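Side-chain contacts in uncharacterized protein (Staphylococcus aureus, PDB 4YBV), which probably hydrolyses thioesters, as a member of the hot dog-fold thioesterase superfamily: residues A[58-63]-A[90-95]; A[103-106]-A[112-115]; A[46-51]-A[84-89]. The protein carries 1 engineered substitution. All coordinates share one frame; numbering follows the deposited sequence.

Contact 1 of 3, residues A[58-63]-A[90-95]; sequences ANLIDT and AEIIHR
Leu60 CD1 and Ile92 CD1 meet end to end at 3.4 Å, closer than two methyl carbons normally pack, so the two side chains abut tightly near the C-terminal end of helix 42-60, where the helix of the hot dog fold meets strand 85-95 of its sheet. The torsions explain the meeting: Ile92 carries CG1 anti to its backbone N (chi1 -165°) and continues nearly straight to CD1, which sends that methyl out toward the helix. Both branches of Leu60 also reach Arg95. CD2 sits 3.8 Å above the guanidinium plane, over the centre of the group, while Leu60 CD1 lies beside the aliphatic part of the arginine, 4.1 Å from Arg95 CG. Extended from CG to NE, the arginine chain brings its head group across the leucine. There Arg95 NH2 donates to Leu60 O at 3.1 Å; the N-H...O angle of 126° makes this a weak, bent bond. Just before Arg95, Ile93 and His94 both face Val101 in a classic beta bulge, and the chain turns a corner at Ile93. Leu60 also touches Asp20 of the same chain. With 163 Å² buried and Arg95 exposed, this is a surface contact in which methyl packing accompanies a poorly aligned polar bond; the positive guanidinium is probably favoured by the partly negative C-terminal end of the helix.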
loop_
_atom_site.group_PDB
_atom_site.type_symbol
_atom_site.label_atom_id
_atom_site.label_comp_id
_atom_site.label_asym_id
_atom_site.label_seq_id
_atom_site.Cartn_x
_atom_site.Cartn_y
_atom_site.Cartn_z
ATOM N N ALA A 58 3.128 -18.376 10.904
ATOM C CA ALA A 58 3.455 -19.157 12.093
ATOM C C ALA A 58 3.407 -20.665 11.783
ATOM O O ALA A 58 4.278 -21.408 12.222
ATOM C CB ALA A 58 2.509 -18.823 13.243
ATOM N N ASN A 59 2.406 -21.097 11.015
ATOM C CA ASN A 59 2.295 -22.497 10.593
ATOM C C ASN A 59 3.419 -22.941 9.653
ATOM O O ASN A 59 3.708 -24.131 9.573
ATOM C CB ASN A 59 0.949 -22.763 9.902
ATOM C CG ASN A 59 -0.200 -22.775 10.869
ATOM O OD1 ASN A 59 0.015 -22.967 12.066
ATOM N ND2 ASN A 59 -1.446 -22.572 10.368
ATOM N N LEU A 60 4.025 -21.999 8.924
ATOM C CA LEU A 60 5.077 -22.361 7.968
ATOM C C LEU A 60 6.505 -22.362 8.526
ATOM O O LEU A 60 7.438 -22.797 7.853
ATOM C CB LEU A 60 5.046 -21.409 6.770
ATOM C CG LEU A 60 3.896 -21.511 5.773
ATOM C CD1 LEU A 60 4.092 -20.451 4.733
ATOM C CD2 LEU A 60 3.798 -22.894 5.131
ATOM N N ILE A 61 6.694 -21.846 9.729
ATOM C CA ILE A 61 8.045 -21.703 10.244
ATOM C C ILE A 61 8.243 -22.507 11.518
ATOM O O ILE A 61 7.293 -23.117 12.060
ATOM C CB ILE A 61 8.409 -20.216 10.537
ATOM C CG1 ILE A 61 7.592 -19.698 11.720
ATOM C CG2 ILE A 61 8.215 -19.340 9.286
ATOM C CD1 ILE A 61 7.996 -18.334 12.181
ATOM N N ASP A 62 9.484 -22.505 11.998
ATOM C CA ASP A 62 9.786 -23.184 13.247
ATOM C C ASP A 62 9.586 -22.266 14.462
ATOM O O ASP A 62 10.454 -21.455 14.817
ATOM C CB ASP A 62 11.211 -23.752 13.189
ATOM C CG ASP A 62 11.500 -24.735 14.303
ATOM O OD1 ASP A 62 10.974 -24.581 15.426
ATOM O OD2 ASP A 62 12.231 -25.719 14.028
ATOM N N THR A 63 8.418 -22.430 15.079
ATOM C CA THR A 63 7.947 -21.636 16.213
ATOM C C THR A 63 9.010 -21.522 17.295
ATOM O O THR A 63 9.150 -20.487 17.944
ATOM C CB THR A 63 6.642 -22.259 16.827
ATOM O OG1 THR A 63 5.488 -21.746 16.153
ATOM C CG2 THR A 63 6.503 -21.938 18.304
ATOM N N ALA A 90 -6.395 -16.382 3.236
ATOM C CA ALA A 90 -5.030 -15.968 3.056
ATOM C C ALA A 90 -4.281 -17.063 2.271
ATOM O O ALA A 90 -4.233 -18.201 2.710
ATOM C CB ALA A 90 -4.354 -15.718 4.393
ATOM N N GLU A 91 -3.689 -16.706 1.135
ATOM C CA GLU A 91 -2.851 -17.658 0.389
ATOM C C GLU A 91 -1.466 -17.064 0.230
ATOM O O GLU A 91 -1.337 -15.896 -0.153
ATOM C CB GLU A 91 -3.452 -17.976 -0.986
ATOM C CG GLU A 91 -4.971 -18.142 -1.012
ATOM C CD GLU A 91 -5.537 -18.221 -2.438
ATOM O OE1 GLU A 91 -4.757 -18.533 -3.366
ATOM O OE2 GLU A 91 -6.752 -17.966 -2.627
ATOM N N ILE A 92 -0.422 -17.834 0.529
ATOM C CA ILE A 92 0.924 -17.290 0.425
ATOM C C ILE A 92 1.326 -17.049 -1.048
ATOM O O ILE A 92 0.951 -17.805 -1.942
ATOM C CB ILE A 92 1.954 -18.191 1.122
ATOM C CG1 ILE A 92 3.247 -17.424 1.316
ATOM C CG2 ILE A 92 2.143 -19.558 0.324
ATOM C CD1 ILE A 92 4.141 -17.958 2.358
ATOM N N ILE A 93 2.054 -15.964 -1.283
ATOM C CA ILE A 93 2.520 -15.533 -2.611
ATOM C C ILE A 93 3.994 -15.820 -2.691
ATOM O O ILE A 93 4.515 -16.188 -3.726
ATOM C CB ILE A 93 2.354 -13.976 -2.889
ATOM C CG1 ILE A 93 0.963 -13.440 -2.575
ATOM C CG2 ILE A 93 2.703 -13.608 -4.333
ATOM C CD1 ILE A 93 0.895 -11.917 -2.716
ATOM N N HIS A 94 4.684 -15.505 -1.609
ATOM C CA HIS A 94 6.117 -15.683 -1.534
ATOM C C HIS A 94 6.467 -16.208 -0.161
ATOM O O HIS A 94 5.951 -15.733 0.847
ATOM C CB HIS A 94 6.838 -14.363 -1.800
ATOM C CG HIS A 94 8.323 -14.447 -1.657
ATOM N ND1 HIS A 94 9.105 -15.220 -2.487
ATOM C CD2 HIS A 94 9.171 -13.854 -0.785
ATOM C CE1 HIS A 94 10.372 -15.102 -2.127
ATOM N NE2 HIS A 94 10.438 -14.278 -1.100
ATOM N N ARG A 95 7.374 -17.169 -0.126
ATOM C CA ARG A 95 7.778 -17.772 1.121
ATOM C C ARG A 95 9.282 -17.635 1.192
ATOM O O ARG A 95 10.031 -18.591 1.025
ATOM C CB ARG A 95 7.363 -19.239 1.140
ATOM C CG ARG A 95 7.485 -19.923 2.485
ATOM C CD ARG A 95 7.472 -21.432 2.318
ATOM N NE ARG A 95 7.776 -22.121 3.564
ATOM C CZ ARG A 95 7.442 -23.381 3.817
ATOM N NH1 ARG A 95 6.789 -24.089 2.909
ATOM N NH2 ARG A 95 7.759 -23.929 4.978
#

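Contact 2 of 3, residues A[103-106]-A[112-115]; sequences DIKI and QLIT
Ile106 and Thr115 form an antiparallel hydrogen-bonded pair, with CA atoms 5.0 Å apart, and both backbone amides are satisfied across it. Ile106 N donates to Thr115 O at 2.9 Å. In return Ile106 O accepts two hydrogen bonds: one from Ile114 N, unusually short at 2.6 Å and in the carbonyl plane, and one from Thr115 N at 3.1 Å, tilted 21° from that plane. Two successive donors on one acceptor, with Ile114 and Thr115 both facing Ile106, define a classic beta bulge. It lies at the start of strand 113-124, in the hairpin that this strand makes with strand 99-107 in the hot dog sheet. Backbone hydrogen bonds continue the pairing: Ile104 with Met117 of the same hairpin, Lys105 with Thr89 of strand 85-95, and Ile114 with Ile78. Leu113 O accepts from His79 ND1, and Thr115 OG1 is hydrogen-bonded to Ser45 OG of helix 42-60. Lys105 sets CG anti to its carbonyl carbon (chi1 -70°) and bends at its last torsion, where NZ forms a salt bridge with Asp103 OD2 at 2.8 Å. Its aliphatic base packs against Leu113, whose CD2 approaches Lys105 CB at 3.8 Å and Ile106 O at 3.7 Å. Leu113 also packs on Ile93 of the second subunit.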
loop_
_atom_site.group_PDB
_atom_site.type_symbol
_atom_site.label_atom_id
_atom_site.label_comp_id
_atom_site.label_asym_id
_atom_site.label_seq_id
_atom_site.Cartn_x
_atom_site.Cartn_y
_atom_site.Cartn_z
ATOM N N ASP A 103 -1.385 -13.041 0.149
ATOM C CA ASP A 103 -2.536 -12.450 -0.513
ATOM C C ASP A 103 -3.774 -12.787 0.312
ATOM O O ASP A 103 -3.930 -13.919 0.677
ATOM C CB ASP A 103 -2.668 -13.011 -1.919
ATOM C CG ASP A 103 -3.415 -12.106 -2.825
ATOM O OD1 ASP A 103 -2.759 -11.186 -3.363
ATOM O OD2 ASP A 103 -4.635 -12.309 -3.007
ATOM N N ILE A 104 -4.629 -11.813 0.638
ATOM C CA ILE A 104 -5.815 -12.105 1.443
ATOM C C ILE A 104 -7.068 -11.549 0.793
ATOM O O ILE A 104 -7.132 -10.367 0.464
ATOM C CB ILE A 104 -5.734 -11.543 2.887
ATOM C CG1 ILE A 104 -4.412 -11.855 3.572
ATOM C CG2 ILE A 104 -6.871 -12.097 3.753
ATOM C CD1 ILE A 104 -3.452 -10.686 3.584
ATOM N N LYS A 105 -8.068 -12.406 0.610
ATOM C CA LYS A 105 -9.334 -11.948 0.091
ATOM C C LYS A 105 -10.430 -12.185 1.134
ATOM O O LYS A 105 -10.573 -13.273 1.672
ATOM C CB LYS A 105 -9.650 -12.646 -1.237
ATOM C CG LYS A 105 -8.727 -12.174 -2.388
ATOM C CD LYS A 105 -9.056 -12.934 -3.677
ATOM C CE LYS A 105 -8.335 -12.327 -4.872
ATOM N NZ LYS A 105 -6.882 -12.132 -4.619
ATOM N N ILE A 106 -11.193 -11.148 1.432
ATOM C CA ILE A 106 -12.224 -11.229 2.452
ATOM C C ILE A 106 -13.564 -10.972 1.827
ATOM O O ILE A 106 -13.782 -9.929 1.173
ATOM C CB ILE A 106 -11.962 -10.248 3.598
ATOM C CG1 ILE A 106 -10.469 -10.362 3.971
ATOM C CG2 ILE A 106 -12.890 -10.566 4.753
ATOM C CD1 ILE A 106 -9.995 -9.567 5.149
ATOM N N GLN A 112 -19.403 -11.817 -2.127
ATOM C CA GLN A 112 -18.844 -10.540 -2.604
ATOM C C GLN A 112 -17.539 -10.247 -1.901
ATOM O O GLN A 112 -17.418 -10.490 -0.692
ATOM C CB GLN A 112 -19.821 -9.392 -2.338
ATOM C CG GLN A 112 -21.148 -9.503 -3.027
ATOM C CD GLN A 112 -22.027 -8.339 -2.667
ATOM O OE1 GLN A 112 -22.478 -8.221 -1.528
ATOM N NE2 GLN A 112 -22.223 -7.436 -3.617
ATOM N N LEU A 113 -16.561 -9.733 -2.643
ATOM C CA LEU A 113 -15.348 -9.268 -2.040
ATOM C C LEU A 113 -15.686 -8.035 -1.185
ATOM O O LEU A 113 -16.292 -7.089 -1.662
ATOM C CB LEU A 113 -14.292 -8.904 -3.096
ATOM C CG LEU A 113 -13.295 -9.986 -3.457
ATOM C CD1 LEU A 113 -12.418 -9.472 -4.568
ATOM C CD2 LEU A 113 -12.470 -10.365 -2.239
ATOM N N ILE A 114 -15.290 -8.079 0.080
ATOM C CA ILE A 114 -15.452 -6.969 0.996
ATOM C C ILE A 114 -14.133 -6.184 1.080
ATOM O O ILE A 114 -14.129 -4.949 1.106
ATOM C CB ILE A 114 -15.875 -7.480 2.392
ATOM C CG1 ILE A 114 -17.197 -8.215 2.285
ATOM C CG2 ILE A 114 -16.072 -6.348 3.347
ATOM C CD1 ILE A 114 -18.284 -7.390 1.678
ATOM N N THR A 115 -13.030 -6.931 1.126
ATOM C CA THR A 115 -11.675 -6.356 1.277
ATOM C C THR A 115 -10.679 -7.220 0.548
ATOM O O THR A 115 -10.737 -8.438 0.666
ATOM C CB THR A 115 -11.227 -6.288 2.758
ATOM O OG1 THR A 115 -12.210 -5.563 3.512
ATOM C CG2 THR A 115 -9.897 -5.561 2.912
#

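Contact 3 of 3, residues A[46-51]-A[84-89]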
loop_
_atom_site.group_PDB
_atom_site.type_symbol
_atom_site.label_atom_id
_atom_site.label_comp_id
_atom_site.label_asym_id
_atom_site.label_seq_id
_atom_site.Cartn_x
_atom_site.Cartn_y
_atom_site.Cartn_z
ATOM N N ILE A 46 -9.678 -5.710 8.098
ATOM C CA ILE A 46 -8.223 -5.722 7.998
ATOM C C ILE A 46 -7.580 -6.520 9.139
ATOM O O ILE A 46 -6.648 -7.304 8.897
ATOM C CB ILE A 46 -7.614 -4.275 7.981
ATOM C CG1 ILE A 46 -7.949 -3.567 6.668
ATOM C CG2 ILE A 46 -6.081 -4.319 8.164
ATOM C CD1 ILE A 46 -7.597 -2.023 6.669
ATOM N N ALA A 47 -8.102 -6.377 10.361
ATOM C CA ALA A 47 -7.547 -7.105 11.516
ATOM C C ALA A 47 -7.702 -8.642 11.324
ATOM O O ALA A 47 -6.788 -9.419 11.637
ATOM C CB ALA A 47 -8.236 -6.684 12.791
ATOM N N LEU A 48 -8.864 -9.046 10.818
ATOM C CA LEU A 48 -9.065 -10.467 10.444
ATOM C C LEU A 48 -7.994 -10.915 9.436
ATOM O O LEU A 48 -7.335 -11.936 9.635
ATOM C CB LEU A 48 -10.451 -10.652 9.868
ATOM C CG LEU A 48 -10.911 -12.083 9.507
ATOM C CD1 LEU A 48 -11.081 -12.925 10.759
ATOM C CD2 LEU A 48 -12.220 -11.990 8.775
ATOM N N GLY A 49 -7.788 -10.127 8.377
ATOM C CA GLY A 49 -6.718 -10.422 7.413
ATOM C C GLY A 49 -5.310 -10.569 7.990
ATOM O O GLY A 49 -4.553 -11.541 7.685
ATOM N N GLU A 50 -4.920 -9.608 8.833
ATOM C CA GLU A 50 -3.597 -9.670 9.453
ATOM C C GLU A 50 -3.476 -10.909 10.342
ATOM O O GLU A 50 -2.419 -11.575 10.348
ATOM C CB GLU A 50 -3.269 -8.406 10.267
ATOM C CG GLU A 50 -1.861 -8.484 10.858
ATOM C CD GLU A 50 -1.203 -7.123 11.126
ATOM O OE1 GLU A 50 -1.718 -6.077 10.684
ATOM O OE2 GLU A 50 -0.158 -7.102 11.804
ATOM N N THR A 51 -4.556 -11.225 11.066
ATOM C CA THR A 51 -4.591 -12.463 11.860
ATOM C C THR A 51 -4.346 -13.685 10.952
ATOM O O THR A 51 -3.563 -14.577 11.285
ATOM C CB THR A 51 -5.929 -12.627 12.597
ATOM O OG1 THR A 51 -6.140 -11.480 13.457
ATOM C CG2 THR A 51 -5.924 -13.914 13.426
ATOM N N GLY A 84 -24.423 -11.579 8.854
ATOM C CA GLY A 84 -23.849 -12.858 8.480
ATOM C C GLY A 84 -22.449 -13.013 9.031
ATOM O O GLY A 84 -22.166 -12.578 10.156
ATOM N N ARG A 85 -21.587 -13.654 8.250
ATOM C CA ARG A 85 -20.198 -13.877 8.625
ATOM C C ARG A 85 -19.370 -13.350 7.505
ATOM O O ARG A 85 -19.840 -13.288 6.377
ATOM C CB ARG A 85 -19.885 -15.359 8.866
ATOM C CG ARG A 85 -20.669 -15.963 10.019
ATOM C CD ARG A 85 -20.284 -17.429 10.224
ATOM N NE ARG A 85 -18.909 -17.616 10.692
ATOM C CZ ARG A 85 -18.549 -17.580 11.971
ATOM N NH1 ARG A 85 -19.454 -17.332 12.895
ATOM N NH2 ARG A 85 -17.285 -17.778 12.332
ATOM N N VAL A 86 -18.144 -12.944 7.814
ATOM C CA VAL A 86 -17.166 -12.681 6.781
ATOM C C VAL A 86 -16.037 -13.670 6.914
ATOM O O VAL A 86 -15.690 -14.123 8.021
ATOM C CB VAL A 86 -16.621 -11.237 6.842
ATOM C CG1 VAL A 86 -17.766 -10.281 6.580
ATOM C CG2 VAL A 86 -15.927 -10.956 8.181
ATOM N N THR A 87 -15.457 -13.992 5.764
ATOM C CA THR A 87 -14.439 -15.011 5.678
ATOM C C THR A 87 -13.234 -14.507 4.939
ATOM O O THR A 87 -13.311 -14.000 3.818
ATOM C CB THR A 87 -14.978 -16.274 4.944
ATOM O OG1 THR A 87 -16.152 -16.711 5.617
ATOM C CG2 THR A 87 -13.919 -17.363 4.977
ATOM N N ALA A 88 -12.101 -14.662 5.580
ATOM C CA ALA A 88 -10.825 -14.263 5.026
ATOM C C ALA A 88 -10.062 -15.501 4.566
ATOM O O ALA A 88 -9.832 -16.395 5.371
ATOM C CB ALA A 88 -10.036 -13.545 6.060
ATOM N N THR A 89 -9.624 -15.502 3.306
ATOM C CA THR A 89 -8.741 -16.531 2.763
ATOM C C THR A 89 -7.381 -15.944 2.465
ATOM O O THR A 89 -7.231 -15.066 1.598
ATOM C CB THR A 89 -9.321 -17.192 1.465
ATOM O OG1 THR A 89 -10.626 -17.677 1.734
ATOM C CG2 THR A 89 -8.472 -18.361 1.007
#
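Leu48 packs on Val86 and Ala88 in a buried, wholly apolar contact between the central helix and the sheet of the hot dog fold, in which an antiparallel sheet wraps round one long helix. Helix 42-60 supplies Leu48, strand 85-95 supplies the other two, and all three are buried; the contact centre is about 5 Å from that of the chain. Val86 and Ala88 are alternate residues of the strand and both direct their CB toward the helix, whereas the intervening Thr87 points away, as expected of a strand with one face on the core. Leu48 holds CG anti to its backbone N (chi1 -176°), reaching from the helix to the sheet. CD2 meets both partners, and Leu48 CG adds a second approach to Ala88 CB at 3.8 Å. Met13 also touches Leu48, and Leu40 touches Val86, so residues of the surrounding loops add to the apolar packing. Within the helix, Ala47 O accepts from both Thr51 N and Thr51 OG1, the two donors approaching from opposite faces of the carbonyl plane; Thr51 OG1 is also hydrogen-bonded to His41 NE2 of the third subunit. At the interface itself, Leu48 CD2 lies 3.9 Å from Val86 CG2, and 3.8 Å from Ala88 CB.

Overall arrangement
Contacts 1 and 3 use the same two elements, helix 42-60 and strand 85-95, with centres about 17 Å apart: contact 3 joins them deep in the core, contact 1 at the surface near the helix end. Their segments alternate along the chain. Contact 2 follows both in sequence and joins strands 99-107 and 113-124; its centre lies about 8 Å from that of contact 3 and 19 Å from that of contact 1. Strand 99-107 neighbours strand 85-95: Ile106 CG1 packs on Ala88 CB at 3.8 Å, and Glu91 N lies 2.8 Å from Asp103 O, a probable hydrogen bond. Contacts 1 and 2 also touch the second subunit, and contact 3 the third, so all three lie beside subunit interfaces.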